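Local structure of leucine-rich repeat protein (Bacteroides thetaiotaomicron, 4ECN) at residues 334-339 with 434-439; 455-460 with 498-503; 725-730 with 749-754. The protein is of unknown function but, as an extracellular protein with DUF4458 domains and a long leucine-rich-repeat solenoid, probably binds other proteins. One frame throughout, in Å; residues are numbered along the deposited sequence.

Contact 1 (334-339 with 434-439); sequences GAKGRV and TNRITF
R338 and F439 leave a short parallel ladder on the same face, CG of R338 set anti to its carbonyl carbon (chi1 -49°) and CG of F439 anti to its backbone N (chi1 -171°). A bend at chi3 then lays the guanidinium of R338 flat on the ring, planes 25° apart, with CZ 4.2 Å from the centroid of F439 and NH2 over the ring centre. This is a cation-pi stack, and the charge has a second partner, since NH1 of R338 makes a salt bridge with E470. The backbones are zipped by R436 N to A335 O (2.9 Å), G337 N to R436 O (3.1 Å), T438 N to G337 O (2.9 Å) and V339 N to F439 O (2.8 Å). On the face away from the stack, I437 sits between A335 and V339, its CG2 4.1 Å from V339 CG2. N435 OD1 takes I437 N on a lone pair, closing an Asx turn, and also bonds S458 OG. Strands 338-339 and 436-440 form a two-stranded sheet of their own, consistent with the second sheet of plant-type leucine-rich repeats; A335 rests on L281 and W286, V339 on F354, and strand 452-456 follows in the chain.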
ATOM      1  N   GLY A 334      -4.928 -10.392  -3.248  1.00 49.53           N
ATOM      2  CA  GLY A 334      -6.234 -10.296  -3.890  1.00 49.56           C
ATOM      3  C   GLY A 334      -7.182 -11.343  -3.363  1.00 53.11           C
ATOM      4  O   GLY A 334      -7.683 -12.173  -4.127  1.00 54.58           O
ATOM      5  N   ALA A 335      -7.400 -11.332  -2.043  1.00 48.65           N
ATOM      6  CA  ALA A 335      -8.291 -12.282  -1.382  1.00 48.53           C
ATOM      7  C   ALA A 335      -9.765 -11.998  -1.729  1.00 51.32           C
ATOM      8  O   ALA A 335     -10.141 -10.850  -1.950  1.00 50.36           O
ATOM      9  CB  ALA A 335      -8.084 -12.223   0.115  1.00 49.26           C
ATOM     10  N   LYS A 336     -10.581 -13.053  -1.809  1.00 47.78           N
ATOM     11  CA  LYS A 336     -12.012 -12.963  -2.106  1.00 47.88           C
ATOM     12  C   LYS A 336     -12.754 -13.808  -1.101  1.00 53.71           C
ATOM     13  O   LYS A 336     -12.429 -14.985  -0.970  1.00 55.21           O
ATOM     14  CB  LYS A 336     -12.319 -13.421  -3.562  1.00 49.91           C
ATOM     15  CG  LYS A 336     -11.737 -12.551  -4.677  1.00 64.20           C
ATOM     16  CD  LYS A 336     -11.632 -13.261  -6.038  1.00 76.93           C
ATOM     17  CE  LYS A 336     -10.287 -13.946  -6.235  1.00 97.90           C
ATOM     18  NZ  LYS A 336     -10.177 -14.593  -7.571  1.00110.01           N
ATOM     19  N   GLY A 337     -13.720 -13.233  -0.390  1.00 49.08           N
ATOM     20  CA  GLY A 337     -14.504 -13.999   0.570  1.00 48.10           C
ATOM     21  C   GLY A 337     -14.796 -13.365   1.915  1.00 51.40           C
ATOM     22  O   GLY A 337     -14.806 -12.137   2.060  1.00 50.72           O
ATOM     23  N   ARG A 338     -15.055 -14.237   2.908  1.00 47.25           N
ATOM     24  CA  ARG A 338     -15.457 -13.871   4.261  1.00 47.04           C
ATOM     25  C   ARG A 338     -14.391 -14.298   5.250  1.00 50.31           C
ATOM     26  O   ARG A 338     -14.012 -15.475   5.236  1.00 49.91           O
ATOM     27  CB  ARG A 338     -16.815 -14.537   4.603  1.00 46.87           C
ATOM     28  CG  ARG A 338     -17.877 -14.349   3.528  1.00 54.74           C
ATOM     29  CD  ARG A 338     -19.166 -15.109   3.767  1.00 56.60           C
ATOM     30  NE  ARG A 338     -20.074 -14.405   4.675  1.00 59.97           N
ATOM     31  CZ  ARG A 338     -20.334 -14.807   5.910  1.00 70.46           C
ATOM     32  NH1 ARG A 338     -19.787 -15.917   6.380  1.00 63.96           N
ATOM     33  NH2 ARG A 338     -21.163 -14.116   6.678  1.00 51.71           N
ATOM     34  N   VAL A 339     -13.883 -13.356   6.098  1.00 45.18           N
ATOM     35  CA  VAL A 339     -12.855 -13.696   7.091  1.00 43.84           C
ATOM     36  C   VAL A 339     -13.522 -14.610   8.137  1.00 49.31           C
ATOM     37  O   VAL A 339     -14.485 -14.175   8.768  1.00 50.02           O
ATOM     38  CB  VAL A 339     -12.160 -12.465   7.710  1.00 45.79           C
ATOM     39  CG1 VAL A 339     -11.188 -12.882   8.808  1.00 44.42           C
ATOM     40  CG2 VAL A 339     -11.452 -11.639   6.632  1.00 44.55           C
ATOM     41  N   THR A 434      -8.792  -3.815  -4.440  1.00 43.22           N
ATOM     42  CA  THR A 434      -7.581  -4.646  -4.448  1.00 41.49           C
ATOM     43  C   THR A 434      -7.933  -6.080  -4.027  1.00 44.24           C
ATOM     44  O   THR A 434      -7.091  -6.985  -4.102  1.00 44.28           O
ATOM     45  CB  THR A 434      -6.484  -4.067  -3.529  1.00 45.76           C
ATOM     46  OG1 THR A 434      -6.916  -4.069  -2.165  1.00 51.03           O
ATOM     47  CG2 THR A 434      -6.004  -2.698  -3.952  1.00 38.49           C
ATOM     48  N   ASN A 435      -9.171  -6.269  -3.557  1.00 39.67           N
ATOM     49  CA  ASN A 435      -9.679  -7.539  -3.040  1.00 39.37           C
ATOM     50  C   ASN A 435     -11.218  -7.564  -3.058  1.00 44.62           C
ATOM     51  O   ASN A 435     -11.834  -6.491  -3.127  1.00 45.17           O
ATOM     52  CB  ASN A 435      -9.163  -7.731  -1.605  1.00 33.54           C
ATOM     53  CG  ASN A 435      -9.675  -6.683  -0.631  1.00 57.90           C
ATOM     54  OD1 ASN A 435     -10.825  -6.714  -0.158  1.00 48.49           O
ATOM     55  ND2 ASN A 435      -8.825  -5.734  -0.304  1.00 55.60           N
ATOM     56  N   ARG A 436     -11.831  -8.762  -2.922  1.00 41.30           N
ATOM     57  CA  ARG A 436     -13.293  -8.899  -2.827  1.00 42.44           C
ATOM     58  C   ARG A 436     -13.673  -9.474  -1.417  1.00 46.94           C
ATOM     59  O   ARG A 436     -14.505 -10.376  -1.333  1.00 46.42           O
ATOM     60  CB  ARG A 436     -13.906  -9.761  -3.978  1.00 42.74           C
ATOM     61  CG  ARG A 436     -13.655  -9.332  -5.447  1.00 54.06           C
ATOM     62  CD  ARG A 436     -14.186  -7.940  -5.765  1.00 76.49           C
ATOM     63  NE  ARG A 436     -14.140  -7.560  -7.187  1.00 87.56           N
ATOM     64  CZ  ARG A 436     -13.096  -7.019  -7.823  1.00 93.73           C
ATOM     65  NH1 ARG A 436     -11.927  -6.868  -7.201  1.00 81.05           N
ATOM     66  NH2 ARG A 436     -13.199  -6.679  -9.101  1.00 66.29           N
ATOM     67  N   ILE A 437     -13.059  -8.930  -0.323  1.00 43.92           N
ATOM     68  CA  ILE A 437     -13.348  -9.314   1.074  1.00 44.17           C
ATOM     69  C   ILE A 437     -14.680  -8.664   1.463  1.00 48.17           C
ATOM     70  O   ILE A 437     -14.739  -7.447   1.618  1.00 47.23           O
ATOM     71  CB  ILE A 437     -12.197  -8.944   2.062  1.00 46.83           C
ATOM     72  CG1 ILE A 437     -10.859  -9.629   1.677  1.00 46.47           C
ATOM     73  CG2 ILE A 437     -12.592  -9.279   3.507  1.00 47.58           C
ATOM     74  CD1 ILE A 437      -9.620  -9.226   2.511  1.00 50.06           C
ATOM     75  N   THR A 438     -15.744  -9.467   1.600  1.00 45.48           N
ATOM     76  CA  THR A 438     -17.109  -8.976   1.858  1.00 45.93           C
ATOM     77  C   THR A 438     -17.559  -9.104   3.330  1.00 51.86           C
ATOM     78  O   THR A 438     -18.629  -8.598   3.675  1.00 52.21           O
ATOM     79  CB  THR A 438     -18.132  -9.715   0.963  1.00 50.81           C
ATOM     80  OG1 THR A 438     -17.882 -11.133   0.945  1.00 53.23           O
ATOM     81  CG2 THR A 438     -18.148  -9.169  -0.466  1.00 47.58           C
ATOM     82  N   PHE A 439     -16.741  -9.720   4.200  1.00 49.64           N
ATOM     83  CA  PHE A 439     -17.117  -9.932   5.601  1.00 49.66           C
ATOM     84  C   PHE A 439     -15.893 -10.080   6.510  1.00 51.05           C
ATOM     85  O   PHE A 439     -14.920 -10.747   6.146  1.00 49.23           O
ATOM     86  CB  PHE A 439     -17.997 -11.213   5.711  1.00 52.08           C
ATOM     87  CG  PHE A 439     -18.624 -11.429   7.067  1.00 53.96           C
ATOM     88  CD1 PHE A 439     -19.855 -10.865   7.377  1.00 57.29           C
ATOM     89  CD2 PHE A 439     -17.961 -12.154   8.050  1.00 55.81           C
ATOM     90  CE1 PHE A 439     -20.411 -11.020   8.646  1.00 59.05           C
ATOM     91  CE2 PHE A 439     -18.510 -12.292   9.328  1.00 59.36           C
ATOM     92  CZ  PHE A 439     -19.737 -11.740   9.613  1.00 58.23           C
TER

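Contact 2 (455-460 with 498-503)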
ATOM      1  N   PHE A 455      -7.444  -2.179   6.968  1.00 45.18           N
ATOM      2  CA  PHE A 455      -8.493  -2.534   6.012  1.00 43.38           C
ATOM      3  C   PHE A 455      -8.458  -1.562   4.907  1.00 48.52           C
ATOM      4  O   PHE A 455      -8.469  -0.361   5.179  1.00 48.88           O
ATOM      5  CB  PHE A 455      -9.883  -2.527   6.636  1.00 44.91           C
ATOM      6  CG  PHE A 455     -10.108  -3.298   7.901  1.00 46.22           C
ATOM      7  CD1 PHE A 455     -10.520  -4.624   7.858  1.00 49.42           C
ATOM      8  CD2 PHE A 455     -10.039  -2.666   9.135  1.00 47.51           C
ATOM      9  CE1 PHE A 455     -10.790  -5.324   9.031  1.00 50.96           C
ATOM     10  CE2 PHE A 455     -10.319  -3.359  10.305  1.00 51.28           C
ATOM     11  CZ  PHE A 455     -10.683  -4.688  10.247  1.00 50.17           C
ATOM     12  N   ALA A 456      -8.420  -2.016   3.664  1.00 45.35           N
ATOM     13  CA  ALA A 456      -8.440  -1.069   2.557  1.00 44.88           C
ATOM     14  C   ALA A 456      -8.842  -1.747   1.271  1.00 47.48           C
ATOM     15  O   ALA A 456      -8.634  -2.950   1.108  1.00 46.38           O
ATOM     16  CB  ALA A 456      -7.086  -0.392   2.391  1.00 45.33           C
ATOM     17  N   ASN A 457      -9.450  -0.953   0.371  1.00 44.49           N
ATOM     18  CA  ASN A 457      -9.883  -1.289  -0.985  1.00 44.36           C
ATOM     19  C   ASN A 457     -10.709  -2.560  -1.018  1.00 48.84           C
ATOM     20  O   ASN A 457     -10.477  -3.429  -1.867  1.00 47.57           O
ATOM     21  CB  ASN A 457      -8.675  -1.434  -1.880  1.00 44.36           C
ATOM     22  CG  ASN A 457      -7.610  -0.412  -1.626  1.00 54.20           C
ATOM     23  OD1 ASN A 457      -7.793   0.781  -1.873  1.00 54.74           O
ATOM     24  ND2 ASN A 457      -6.485  -0.867  -1.102  1.00 42.40           N
ATOM     25  N   SER A 458     -11.681  -2.650  -0.072  1.00 47.31           N
ATOM     26  CA  SER A 458     -12.612  -3.768   0.110  1.00 47.92           C
ATOM     27  C   SER A 458     -14.059  -3.359  -0.206  1.00 54.25           C
ATOM     28  O   SER A 458     -14.448  -2.198   0.017  1.00 54.89           O
ATOM     29  CB  SER A 458     -12.533  -4.304   1.536  1.00 51.17           C
ATOM     30  OG  SER A 458     -11.327  -5.021   1.762  1.00 61.77           O
ATOM     31  N   PRO A 459     -14.895  -4.309  -0.691  1.00 51.31           N
ATOM     32  CA  PRO A 459     -16.279  -3.947  -1.028  1.00 51.09           C
ATOM     33  C   PRO A 459     -17.288  -4.176   0.109  1.00 54.12           C
ATOM     34  O   PRO A 459     -18.476  -4.109  -0.164  1.00 55.56           O
ATOM     35  CB  PRO A 459     -16.586  -4.885  -2.191  1.00 52.91           C
ATOM     36  CG  PRO A 459     -15.816  -6.132  -1.873  1.00 57.41           C
ATOM     37  CD  PRO A 459     -14.607  -5.715  -1.064  1.00 52.64           C
ATOM     38  N   PHE A 460     -16.862  -4.444   1.357  1.00 48.91           N
ATOM     39  CA  PHE A 460     -17.830  -4.714   2.431  1.00 48.93           C
ATOM     40  C   PHE A 460     -18.641  -3.470   2.833  1.00 52.13           C
ATOM     41  O   PHE A 460     -18.227  -2.335   2.582  1.00 53.29           O
ATOM     42  CB  PHE A 460     -17.165  -5.305   3.700  1.00 50.63           C
ATOM     43  CG  PHE A 460     -15.860  -4.701   4.173  1.00 51.60           C
ATOM     44  CD1 PHE A 460     -15.751  -3.331   4.419  1.00 54.22           C
ATOM     45  CD2 PHE A 460     -14.761  -5.512   4.454  1.00 52.96           C
ATOM     46  CE1 PHE A 460     -14.545  -2.777   4.858  1.00 54.20           C
ATOM     47  CE2 PHE A 460     -13.562  -4.956   4.907  1.00 55.03           C
ATOM     48  CZ  PHE A 460     -13.463  -3.593   5.112  1.00 52.91           C
ATOM     49  N   LEU A 498      -9.095   2.291   7.479  1.00 42.27           N
ATOM     50  CA  LEU A 498     -10.304   1.986   6.731  1.00 40.50           C
ATOM     51  C   LEU A 498     -10.284   2.846   5.488  1.00 43.15           C
ATOM     52  O   LEU A 498     -11.042   3.792   5.363  1.00 42.70           O
ATOM     53  CB  LEU A 498     -11.552   2.211   7.593  1.00 40.60           C
ATOM     54  CG  LEU A 498     -12.065   1.023   8.374  1.00 44.10           C
ATOM     55  CD1 LEU A 498     -13.084   1.464   9.365  1.00 45.58           C
ATOM     56  CD2 LEU A 498     -12.676  -0.016   7.469  1.00 40.32           C
ATOM     57  N   TYR A 499      -9.347   2.554   4.598  1.00 41.21           N
ATOM     58  CA  TYR A 499      -9.067   3.316   3.385  1.00 40.79           C
ATOM     59  C   TYR A 499      -9.836   2.787   2.193  1.00 47.87           C
ATOM     60  O   TYR A 499      -9.887   1.580   1.968  1.00 50.53           O
ATOM     61  CB  TYR A 499      -7.551   3.254   3.092  1.00 40.23           C
ATOM     62  CG  TYR A 499      -7.116   4.022   1.863  1.00 41.01           C
ATOM     63  CD1 TYR A 499      -6.985   5.404   1.893  1.00 42.54           C
ATOM     64  CD2 TYR A 499      -6.819   3.364   0.673  1.00 40.67           C
ATOM     65  CE1 TYR A 499      -6.634   6.120   0.754  1.00 42.33           C
ATOM     66  CE2 TYR A 499      -6.425   4.069  -0.462  1.00 40.52           C
ATOM     67  CZ  TYR A 499      -6.322   5.449  -0.414  1.00 49.26           C
ATOM     68  OH  TYR A 499      -5.956   6.178  -1.529  1.00 53.75           O
ATOM     69  N   ASN A 500     -10.399   3.697   1.411  1.00 43.01           N
ATOM     70  CA  ASN A 500     -11.062   3.422   0.145  1.00 43.35           C
ATOM     71  C   ASN A 500     -11.960   2.157   0.170  1.00 48.90           C
ATOM     72  O   ASN A 500     -11.672   1.202  -0.548  1.00 48.18           O
ATOM     73  CB  ASN A 500      -9.981   3.267  -0.952  1.00 42.73           C
ATOM     74  CG  ASN A 500     -10.480   3.131  -2.370  1.00 51.35           C
ATOM     75  OD1 ASN A 500     -11.485   3.740  -2.782  1.00 44.46           O
ATOM     76  ND2 ASN A 500      -9.778   2.311  -3.134  1.00 34.60           N
ATOM     77  N   CYS A 501     -13.041   2.169   0.988  1.00 47.21           N
ATOM     78  CA  CYS A 501     -14.066   1.113   1.084  1.00 47.62           C
ATOM     79  C   CYS A 501     -15.384   1.729   0.520  1.00 55.02           C
ATOM     80  O   CYS A 501     -16.093   2.538   1.158  1.00 55.35           O
ATOM     81  CB  CYS A 501     -14.190   0.559   2.503  1.00 48.22           C
ATOM     82  SG  CYS A 501     -12.694  -0.318   3.091  1.00 51.80           S
ATOM     83  N   PRO A 502     -15.550   1.510  -0.810  1.00 51.82           N
ATOM     84  CA  PRO A 502     -16.608   2.191  -1.565  1.00 50.94           C
ATOM     85  C   PRO A 502     -18.034   2.033  -1.064  1.00 55.83           C
ATOM     86  O   PRO A 502     -18.806   2.987  -1.208  1.00 56.90           O
ATOM     87  CB  PRO A 502     -16.546   1.522  -2.938  1.00 52.29           C
ATOM     88  CG  PRO A 502     -15.238   0.975  -3.063  1.00 56.75           C
ATOM     89  CD  PRO A 502     -14.715   0.678  -1.703  1.00 53.02           C
ATOM     90  N   ASN A 503     -18.405   0.842  -0.557  1.00 50.47           N
ATOM     91  CA  ASN A 503     -19.794   0.525  -0.212  1.00 49.41           C
ATOM     92  C   ASN A 503     -20.103   0.773   1.257  1.00 52.43           C
ATOM     93  O   ASN A 503     -21.192   0.427   1.738  1.00 53.19           O
ATOM     94  CB  ASN A 503     -20.063  -0.940  -0.577  1.00 44.69           C
ATOM     95  CG  ASN A 503     -19.703  -1.228  -2.019  1.00 50.76           C
ATOM     96  OD1 ASN A 503     -19.764  -0.344  -2.889  1.00 41.64           O
ATOM     97  ND2 ASN A 503     -19.217  -2.433  -2.291  1.00 38.57           N
TER
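N457 OD1 accepts a hydrogen bond from N500 ND2 at 2.8 Å, nearly straight at 167°, on a lone pair and within the amide plane of N500. The side chains cross at about a right angle, and their amide planes are 69° apart; CG of N500 lies anti to its backbone N, which carries ND2 across to its partner. Just before these residues, strands 452-456 and 495-499 end side by side in parallel, linked by Y499 N to F455 O (3.1 Å) and N457 N to Y499 O (3.0 Å). F455 and L498 run alongside each other on one face, CD2 of L498 reaching F455 CB at 3.8 Å, while A456 CB meets the edge of the Y499 ring on the other. Further on, C501 SG approaches F460 obliquely, 4.6 Å from the ring centroid, and N503 ND2 bonds P459 O at 2.8 Å. C501 occupies the Asn/Cys position of the leucine-rich-repeat consensus, and in the next turn N525 bridges C501 N and L498 O, as in an asparagine ladder. Bonds at both ends of each buried amide fix its rotation: besides the bond they share, N457 ND2 donates to T356 O and to E359, whose carboxylate may polarise the group, and N500 OD1 accepts from G431 N, so hydrogen bonds satisfy the polar ends where the strands give way to loops.

Contact 3 (725-730 with 749-754); sequences KNTYLL and ATTLPY
L730 and L752 lie side by side and point the same way, CD2 of L752 nestling against CD2 of L730 at 3.8 Å and against its CB at 3.9 Å. Next to them T727 and T751 cross at a slant and meet methyl to methyl, the two CG2 atoms 3.6 Å apart; in both threonines CG2 is anti to the backbone N, which turns OG1 beside that N, anti to the carbonyl carbon. OG1 of T751 bonds N723 OD1, while N723 ND2 ties down T750 O, and OG1 of T727 bonds Y724 O weakly. The two segments are loops leading into strands 732-734 and 757-759, neighbours in a parallel sheet, so successive turns of the leucine-rich-repeat solenoid stack here through side chains, with no hydrogen bond passing between the segments. Residues 727-729 form a 3-10 turn closed by L730 N to T727 O (3.0 Å), and L730 takes the first leucine position of the LxxLxL repeat pattern. On the exposed side Y728 and Y754 run alongside each other rather than stacking: CE2 of Y754 comes to the edge of the Y728 ring, 4.0 Å from its CD2. The Y754 ring also passes obliquely by the carbonyl of Y728, CD2 to O 3.4 Å, while P753 places its CD 4.2 Å from Y728 CA. Deeper in, L730 continues onto L717 and L752 onto F747.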
ATOM      1  N   LYS A 725      13.468  43.996  10.230  1.00 43.81           N
ATOM      2  CA  LYS A 725      14.314  43.081  10.998  1.00 42.24           C
ATOM      3  C   LYS A 725      14.810  41.879  10.191  1.00 45.78           C
ATOM      4  O   LYS A 725      15.997  41.558  10.315  1.00 45.40           O
ATOM      5  CB  LYS A 725      13.498  42.588  12.195  1.00 45.01           C
ATOM      6  CG  LYS A 725      14.172  41.717  13.256  1.00 54.05           C
ATOM      7  CD  LYS A 725      13.075  41.129  14.146  1.00 59.88           C
ATOM      8  CE  LYS A 725      13.566  40.388  15.356  1.00 74.67           C
ATOM      9  NZ  LYS A 725      12.421  39.953  16.205  1.00 85.87           N
ATOM     10  N   ASN A 726      13.943  41.210   9.385  1.00 41.78           N
ATOM     11  CA  ASN A 726      14.389  39.986   8.709  1.00 41.11           C
ATOM     12  C   ASN A 726      14.382  40.017   7.170  1.00 46.73           C
ATOM     13  O   ASN A 726      14.680  38.981   6.556  1.00 45.28           O
ATOM     14  CB  ASN A 726      13.524  38.832   9.144  1.00 38.04           C
ATOM     15  CG  ASN A 726      13.900  38.312  10.499  1.00 60.90           C
ATOM     16  OD1 ASN A 726      15.093  38.146  10.828  1.00 44.90           O
ATOM     17  ND2 ASN A 726      12.884  37.988  11.300  1.00 61.58           N
ATOM     18  N   THR A 727      14.152  41.197   6.557  1.00 45.27           N
ATOM     19  CA  THR A 727      14.151  41.396   5.099  1.00 45.03           C
ATOM     20  C   THR A 727      15.450  40.808   4.449  1.00 49.07           C
ATOM     21  O   THR A 727      15.353  40.202   3.393  1.00 48.14           O
ATOM     22  CB  THR A 727      14.002  42.902   4.783  1.00 57.60           C
ATOM     23  OG1 THR A 727      12.841  43.400   5.427  1.00 60.15           O
ATOM     24  CG2 THR A 727      13.851  43.180   3.307  1.00 60.40           C
ATOM     25  N   TYR A 728      16.635  40.940   5.116  1.00 45.91           N
ATOM     26  CA  TYR A 728      17.947  40.476   4.638  1.00 45.04           C
ATOM     27  C   TYR A 728      17.944  38.951   4.328  1.00 49.65           C
ATOM     28  O   TYR A 728      18.771  38.497   3.535  1.00 50.76           O
ATOM     29  CB  TYR A 728      19.065  40.814   5.652  1.00 45.91           C
ATOM     30  CG  TYR A 728      19.138  39.905   6.858  1.00 48.43           C
ATOM     31  CD1 TYR A 728      18.295  40.095   7.953  1.00 50.79           C
ATOM     32  CD2 TYR A 728      20.029  38.835   6.896  1.00 49.25           C
ATOM     33  CE1 TYR A 728      18.321  39.227   9.048  1.00 50.09           C
ATOM     34  CE2 TYR A 728      20.057  37.955   7.979  1.00 50.53           C
ATOM     35  CZ  TYR A 728      19.207  38.160   9.060  1.00 55.40           C
ATOM     36  OH  TYR A 728      19.261  37.314  10.151  1.00 51.40           O
ATOM     37  N   LEU A 729      17.037  38.176   4.962  1.00 44.03           N
ATOM     38  CA  LEU A 729      16.918  36.731   4.724  1.00 42.24           C
ATOM     39  C   LEU A 729      16.357  36.389   3.331  1.00 46.66           C
ATOM     40  O   LEU A 729      16.543  35.256   2.894  1.00 47.45           O
ATOM     41  CB  LEU A 729      16.003  36.079   5.771  1.00 41.02           C
ATOM     42  CG  LEU A 729      16.446  36.101   7.215  1.00 43.79           C
ATOM     43  CD1 LEU A 729      15.368  35.534   8.100  1.00 41.96           C
ATOM     44  CD2 LEU A 729      17.730  35.323   7.418  1.00 44.28           C
ATOM     45  N   LEU A 730      15.638  37.331   2.668  1.00 41.99           N
ATOM     46  CA  LEU A 730      14.968  37.128   1.380  1.00 40.42           C
ATOM     47  C   LEU A 730      15.994  36.918   0.273  1.00 44.23           C
ATOM     48  O   LEU A 730      16.653  37.878  -0.157  1.00 45.17           O
ATOM     49  CB  LEU A 730      14.051  38.319   1.062  1.00 39.99           C
ATOM     50  CG  LEU A 730      12.984  38.086   0.007  1.00 44.41           C
ATOM     51  CD1 LEU A 730      11.976  37.008   0.453  1.00 45.00           C
ATOM     52  CD2 LEU A 730      12.267  39.361  -0.320  1.00 44.54           C
ATOM     53  N   ALA A 749      20.985  46.377  -2.668  1.00 44.17           N
ATOM     54  CA  ALA A 749      21.777  45.662  -1.652  1.00 43.00           C
ATOM     55  C   ALA A 749      21.636  46.294  -0.267  1.00 44.41           C
ATOM     56  O   ALA A 749      21.919  45.644   0.741  1.00 45.20           O
ATOM     57  CB  ALA A 749      23.238  45.619  -2.050  1.00 44.10           C
ATOM     58  N   THR A 750      21.110  47.514  -0.215  1.00 37.54           N
ATOM     59  CA  THR A 750      20.870  48.209   1.029  1.00 36.71           C
ATOM     60  C   THR A 750      19.680  47.597   1.777  1.00 42.30           C
ATOM     61  O   THR A 750      19.578  47.817   2.986  1.00 43.87           O
ATOM     62  CB  THR A 750      20.669  49.698   0.779  1.00 36.65           C
ATOM     63  OG1 THR A 750      19.817  49.888  -0.358  1.00 42.39           O
ATOM     64  CG2 THR A 750      21.995  50.414   0.560  1.00 29.60           C
ATOM     65  N   THR A 751      18.825  46.798   1.100  1.00 38.77           N
ATOM     66  CA  THR A 751      17.658  46.166   1.720  1.00 39.02           C
ATOM     67  C   THR A 751      17.681  44.639   1.490  1.00 44.29           C
ATOM     68  O   THR A 751      17.327  43.901   2.413  1.00 44.54           O
ATOM     69  CB  THR A 751      16.365  46.800   1.186  1.00 46.59           C
ATOM     70  OG1 THR A 751      16.378  48.213   1.464  1.00 52.95           O
ATOM     71  CG2 THR A 751      15.107  46.155   1.750  1.00 35.17           C
ATOM     72  N   LEU A 752      18.082  44.175   0.272  1.00 40.44           N
ATOM     73  CA  LEU A 752      18.182  42.747  -0.105  1.00 38.59           C
ATOM     74  C   LEU A 752      19.633  42.408  -0.439  1.00 45.58           C
ATOM     75  O   LEU A 752      19.954  42.181  -1.613  1.00 45.79           O
ATOM     76  CB  LEU A 752      17.269  42.396  -1.293  1.00 36.56           C
ATOM     77  CG  LEU A 752      15.792  42.674  -1.180  1.00 37.77           C
ATOM     78  CD1 LEU A 752      15.130  42.423  -2.495  1.00 36.41           C
ATOM     79  CD2 LEU A 752      15.162  41.817  -0.121  1.00 37.47           C
ATOM     80  N   PRO A 753      20.540  42.394   0.565  1.00 44.01           N
ATOM     81  CA  PRO A 753      21.967  42.179   0.247  1.00 44.83           C
ATOM     82  C   PRO A 753      22.329  40.732  -0.156  1.00 51.22           C
ATOM     83  O   PRO A 753      23.407  40.523  -0.731  1.00 53.50           O
ATOM     84  CB  PRO A 753      22.679  42.559   1.551  1.00 46.54           C
ATOM     85  CG  PRO A 753      21.662  42.351   2.623  1.00 50.51           C
ATOM     86  CD  PRO A 753      20.334  42.650   2.012  1.00 45.31           C
ATOM     87  N   TYR A 754      21.459  39.750   0.136  1.00 46.06           N
ATOM     88  CA  TYR A 754      21.750  38.355  -0.151  1.00 45.07           C
ATOM     89  C   TYR A 754      20.836  37.793  -1.224  1.00 46.90           C
ATOM     90  O   TYR A 754      20.789  36.567  -1.386  1.00 46.99           O
ATOM     91  CB  TYR A 754      21.615  37.526   1.134  1.00 47.51           C
ATOM     92  CG  TYR A 754      22.557  37.962   2.234  1.00 51.57           C
ATOM     93  CD1 TYR A 754      23.866  37.485   2.293  1.00 53.41           C
ATOM     94  CD2 TYR A 754      22.142  38.848   3.224  1.00 54.02           C
ATOM     95  CE1 TYR A 754      24.743  37.900   3.297  1.00 55.05           C
ATOM     96  CE2 TYR A 754      23.009  39.269   4.234  1.00 56.13           C
ATOM     97  CZ  TYR A 754      24.307  38.792   4.268  1.00 64.11           C
ATOM     98  OH  TYR A 754      25.144  39.230   5.264  1.00 69.02           O
TER

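How the contacts relate
The three contacts come in series along the chain, contact 1 first and contact 3 last. Contacts 1 and 2 are neighbours, their centres 10 Å apart, and they touch: T434 N lies 3.1 Å from N457 O, a probable hydrogen bond, and strand 452-456 is the next strand after 436-440 in the chain. Contact 1 pairs the two strands of a small separate sheet, whereas contact 2 sits at the ends of adjacent strands in the ten-stranded mixed sheet. Contact 3 lies about 61 Å from contact 1 and 52 Å from contact 2, centre to centre, on loops beside the second, all-parallel sheet. Contacts 1 and 2 thus join neighbouring turns in the first part of the solenoid, and contact 3 repeats such turn-on-turn stacking far along it.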